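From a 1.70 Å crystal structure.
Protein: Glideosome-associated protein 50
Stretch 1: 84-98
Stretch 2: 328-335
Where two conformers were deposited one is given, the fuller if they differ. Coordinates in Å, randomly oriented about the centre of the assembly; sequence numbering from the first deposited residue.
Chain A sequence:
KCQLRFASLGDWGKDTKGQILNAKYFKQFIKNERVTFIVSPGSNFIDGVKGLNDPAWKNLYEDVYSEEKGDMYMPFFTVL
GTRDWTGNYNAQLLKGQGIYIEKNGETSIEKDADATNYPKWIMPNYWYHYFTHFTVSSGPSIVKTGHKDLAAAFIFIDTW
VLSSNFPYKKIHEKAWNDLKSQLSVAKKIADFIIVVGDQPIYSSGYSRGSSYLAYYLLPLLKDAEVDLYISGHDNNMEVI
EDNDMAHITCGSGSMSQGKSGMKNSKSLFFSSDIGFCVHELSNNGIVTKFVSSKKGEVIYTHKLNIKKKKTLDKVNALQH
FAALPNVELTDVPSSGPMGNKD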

# COMPACT_ATOMS: atom_id res chain seq x y z
N ASP A 84 -4.36 13.01 -4.78
CA ASP A 84 -3.50 13.04 -5.96
C ASP A 84 -4.29 13.30 -7.25
O ASP A 84 -3.80 13.96 -8.19
N TRP A 85 -5.50 12.74 -7.30
CA TRP A 85 -6.37 12.85 -8.47
C TRP A 85 -6.93 14.25 -8.74
O TRP A 85 -7.39 14.52 -9.85
N THR A 86 -6.89 15.13 -7.74
CA THR A 86 -7.34 16.51 -7.93
C THR A 86 -6.22 17.39 -8.50
O THR A 86 -6.46 18.55 -8.82
N GLY A 87 -5.02 16.84 -8.66
CA GLY A 87 -3.91 17.56 -9.29
C GLY A 87 -3.46 16.87 -10.57
O GLY A 87 -4.27 16.25 -11.26
N ASN A 88 -2.18 16.98 -10.88
CA ASN A 88 -1.62 16.38 -12.10
C ASN A 88 -1.29 14.91 -11.83
O ASN A 88 -0.14 14.55 -11.54
N TYR A 89 -2.32 14.08 -11.89
CA TYR A 89 -2.19 12.65 -11.63
C TYR A 89 -1.25 11.97 -12.64
O TYR A 89 -0.49 11.08 -12.27
N ASN A 90 -1.31 12.41 -13.89
CA ASN A 90 -0.51 11.83 -14.97
C ASN A 90 0.99 12.02 -14.74
O ASN A 90 1.80 11.14 -15.08
N ALA A 91 1.37 13.14 -14.15
CA ALA A 91 2.76 13.39 -13.79
C ALA A 91 3.30 12.35 -12.82
O ALA A 91 4.45 11.94 -12.93
N GLN A 92 2.48 11.91 -11.87
CA GLN A 92 2.91 10.88 -10.92
C GLN A 92 3.09 9.53 -11.61
O GLN A 92 3.96 8.76 -11.24
N LEU A 93 2.25 9.26 -12.60
CA LEU A 93 2.37 8.06 -13.42
C LEU A 93 3.66 8.08 -14.26
O LEU A 93 4.40 7.08 -14.31
N LEU A 94 3.94 9.21 -14.89
CA LEU A 94 5.14 9.31 -15.73
C LEU A 94 6.42 9.18 -14.91
O LEU A 94 7.39 8.57 -15.35
N LYS A 95 6.41 9.75 -13.70
CA LYS A 95 7.52 9.54 -12.77
C LYS A 95 7.63 8.05 -12.40
O LYS A 95 8.73 7.54 -12.19
N GLY A 96 6.48 7.39 -12.32
CA GLY A 96 6.39 5.98 -11.89
C GLY A 96 6.89 4.95 -12.87
O GLY A 96 7.03 3.77 -12.51
N GLN A 97 7.16 5.38 -14.11
CA GLN A 97 7.82 4.57 -15.12
C GLN A 97 9.33 4.72 -14.98
O GLN A 97 10.03 3.76 -14.63
N GLY A 98 9.82 5.94 -15.23
CA GLY A 98 11.26 6.21 -15.30
C GLY A 98 11.76 6.25 -16.73
O GLY A 98 11.33 7.09 -17.53
N GLU A 328 0.25 -2.09 -18.17
CA GLU A 328 0.44 -1.01 -19.14
C GLU A 328 -0.02 0.29 -18.51
O GLU A 328 -1.05 0.32 -17.85
N LEU A 329 0.75 1.36 -18.72
CA LEU A 329 0.33 2.69 -18.28
C LEU A 329 -0.96 3.06 -19.01
O LEU A 329 -1.06 2.91 -20.23
N THR A 330 -1.94 3.53 -18.27
CA THR A 330 -3.22 3.92 -18.85
C THR A 330 -3.25 5.42 -19.07
O THR A 330 -2.97 6.18 -18.16
N ASP A 331 -3.61 5.84 -20.29
CA ASP A 331 -3.85 7.25 -20.55
C ASP A 331 -5.26 7.60 -20.07
O ASP A 331 -6.24 7.02 -20.52
N VAL A 332 -5.33 8.54 -19.13
CA VAL A 332 -6.59 9.06 -18.62
C VAL A 332 -6.63 10.56 -18.93
O VAL A 332 -6.13 11.37 -18.16
N PRO A 333 -7.18 10.92 -20.11
CA PRO A 333 -7.22 12.33 -20.51
C PRO A 333 -8.02 13.18 -19.52
O PRO A 333 -9.11 12.77 -19.12
N SER A 334 -7.49 14.33 -19.13
CA SER A 334 -8.14 15.15 -18.11
C SER A 334 -9.48 15.75 -18.57
O SER A 334 -10.30 16.11 -17.74
N SER A 335 -9.68 15.84 -19.89
CA SER A 335 -10.93 16.36 -20.47
C SER A 335 -12.17 15.51 -20.19
O SER A 335 -13.30 16.01 -20.29

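The contact between residues 84-98 and 328-335 of glideosome-associated protein 50 is a small, mainly apolar packing of an irregular segment of chain against one side of a helix and a tryptophan that precedes it, fixed by a single direct hydrogen bond and two bridging waters. It illustrates a general principle: a segment without regular secondary structure leaves backbone groups unpaired, and a neighbouring helix can hold it by supplying side chains, or waters held by side chains, to those groups. The buried surface is modest, 373 Å² with both sides summed, and the touching residues lie at least 232 positions apart in sequence.

On the helix, Tyr89, Asn90, Leu93 and Gln97 direct their CA-to-CB bonds toward the second stretch. Their spacing of one, three and four residues is that expected for side chains sharing one helical face. From the other stretch, Leu329 and Val332 point toward the helix, whereas Glu328, Pro333 and Ser335 point away.

Tyr89 is the principal anchor. With chi1 in p (52°) and chi2 at -94°, its phenol reaches across so that OH donates to the carbonyl O of Val332 at 2.7 Å. This acceptor lies at the ring edge, near the ring plane, which suits a phenolic hydroxyl because its proton prefers to lie in that plane. The same side chain also makes apolar contact, Tyr89 CE2 lying 4.0 Å from Val332 CB, and its OH comes within 3.2 Å of Ser334 CA. Proximity alone does not make a bond, however: Tyr89 OH is 3.3 Å from Ser334 N, but the angle is poor.

Val332, in the t rotamer, is buried and is shared by two aromatic residues. Trp85 (chi1 m, chi2 104°) starts sideways, but the end of its side chain comes nearer, bringing CZ3 to 4.2 Å from Val332 CG1 at the edge of the indole.

Further along the helix, Leu93 (chi1 t, chi2 p) places CD2 4.1 Å from CB of Leu329 and 3.5 Å from the carbonyl O of Thr330. Leu329, with both chi angles in p, remains on the surface and is also approached by Gln97, whose OE1 lies 3.8 Å from Leu329 CD2. The folded m, m conformation of Gln97 turns its side chain back along the helix, and NE2 donates to Leu93 O at 3.0 Å. So folded, the amide borders Leu329 with its nitrogen as well, NE2 of Gln97 lying 3.9 Å from CB of Leu329.

Asn90 makes no direct contact, and water fills the gap. In the t rotamer, its ND2 donates to water 1 at 2.9 Å; that water donates to Thr330 O at 2.9 Å and accepts from Val332 N at 3.0 Å, satisfying two backbone groups of the irregular segment. Asn90 ND2 also donates to water 2 at 2.8 Å, which makes a weak bond to Asp331 OD1 at 3.4 Å.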

# COMPACT_ATOMS: atom_id res chain seq x y z
CB ASP A 84 -2.74 11.72 -6.06
CG ASP A 84 -1.86 11.45 -4.84
OD1 ASP A 84 -0.93 12.26 -4.58
OD2 ASP A 84 -2.10 10.45 -4.14
CB TRP A 85 -7.52 11.85 -8.38
CG TRP A 85 -7.14 10.48 -8.83
CD1 TRP A 85 -6.89 9.39 -8.04
CD2 TRP A 85 -7.00 10.03 -10.19
NE1 TRP A 85 -6.58 8.30 -8.83
CE2 TRP A 85 -6.65 8.66 -10.15
CE3 TRP A 85 -7.14 10.65 -11.43
CZ2 TRP A 85 -6.42 7.90 -11.32
CZ3 TRP A 85 -6.92 9.90 -12.60
CH2 TRP A 85 -6.56 8.54 -12.52
CB THR A 86 -7.90 17.11 -6.62
OG1 THR A 86 -6.89 17.09 -5.60
CG2 THR A 86 -9.11 16.32 -6.15
CB ASN A 88 -0.39 17.18 -12.56
CG ASN A 88 0.02 16.86 -13.99
OD1 ASN A 88 -0.22 15.77 -14.49
ND2 ASN A 88 0.64 17.84 -14.66
CB TYR A 89 -3.57 11.96 -11.61
CG TYR A 89 -4.41 12.26 -12.83
CD1 TYR A 89 -5.34 13.31 -12.83
CD2 TYR A 89 -4.30 11.50 -13.98
CE1 TYR A 89 -6.11 13.58 -13.95
CE2 TYR A 89 -5.05 11.77 -15.10
CZ TYR A 89 -5.96 12.81 -15.09
OH TYR A 89 -6.71 13.07 -16.21
CB ASN A 90 -0.93 12.44 -16.32
CG ASN A 90 -0.22 11.79 -17.49
OD1 ASN A 90 0.59 12.43 -18.17
ND2 ASN A 90 -0.51 10.51 -17.73
CB ALA A 91 2.92 14.81 -13.20
CB GLN A 92 1.92 10.77 -9.77
CG GLN A 92 1.82 12.03 -8.97
CD GLN A 92 1.22 11.81 -7.60
OE1 GLN A 92 1.55 10.85 -6.89
NE2 GLN A 92 0.33 12.72 -7.20
CB LEU A 93 1.13 7.93 -14.32
CG LEU A 93 1.06 6.72 -15.26
CD1 LEU A 93 0.83 5.45 -14.46
CD2 LEU A 93 -0.04 6.91 -16.31
CB LEU A 94 5.13 10.61 -16.54
CG LEU A 94 4.06 10.69 -17.63
CD1 LEU A 94 4.02 12.09 -18.22
CD2 LEU A 94 4.28 9.62 -18.72
CB LYS A 95 7.31 10.35 -11.49
CG LYS A 95 7.61 11.82 -11.65
CD LYS A 95 8.96 12.19 -11.08
CE LYS A 95 9.22 13.68 -11.23
NZ LYS A 95 10.54 14.09 -10.67
CB GLN A 97 7.42 4.98 -16.55
CG GLN A 97 5.98 5.39 -16.78
CD GLN A 97 5.02 4.25 -16.57
OE1 GLN A 97 5.12 3.21 -17.23
NE2 GLN A 97 4.07 4.43 -15.66
CB GLU A 328 -0.38 -1.27 -20.41
CG GLU A 328 -0.04 -2.58 -21.15
CD GLU A 328 1.26 -2.52 -21.94
OE1 GLU A 328 1.89 -1.45 -22.00
OE2 GLU A 328 1.64 -3.56 -22.52
CB LEU A 329 1.42 3.75 -18.50
CG LEU A 329 1.65 4.29 -19.91
CD1 LEU A 329 0.69 5.44 -20.24
CD2 LEU A 329 3.09 4.76 -20.09
CB THR A 330 -4.37 3.59 -17.89
OG1 THR A 330 -4.29 2.20 -17.53
CG2 THR A 330 -5.72 3.88 -18.54
CB ASP A 331 -3.71 7.58 -22.04
CG ASP A 331 -3.80 9.08 -22.33
OD1 ASP A 331 -3.38 9.89 -21.48
OD2 ASP A 331 -4.30 9.45 -23.41
CB VAL A 332 -6.71 8.79 -17.11
CG1 VAL A 332 -8.06 9.27 -16.55
CG2 VAL A 332 -6.53 7.30 -16.83
CB PRO A 333 -7.93 12.28 -21.88
CG PRO A 333 -7.70 10.90 -22.37
CD PRO A 333 -7.72 10.04 -21.16
CB SER A 334 -7.21 16.26 -17.60
OG SER A 334 -6.81 17.13 -18.64
CB SER A 335 -10.78 16.54 -21.98
OG SER A 335 -10.47 15.31 -22.62
O HOH W 1 -2.88 8.93 -17.41
O HOH W 2 -0.26 9.25 -20.21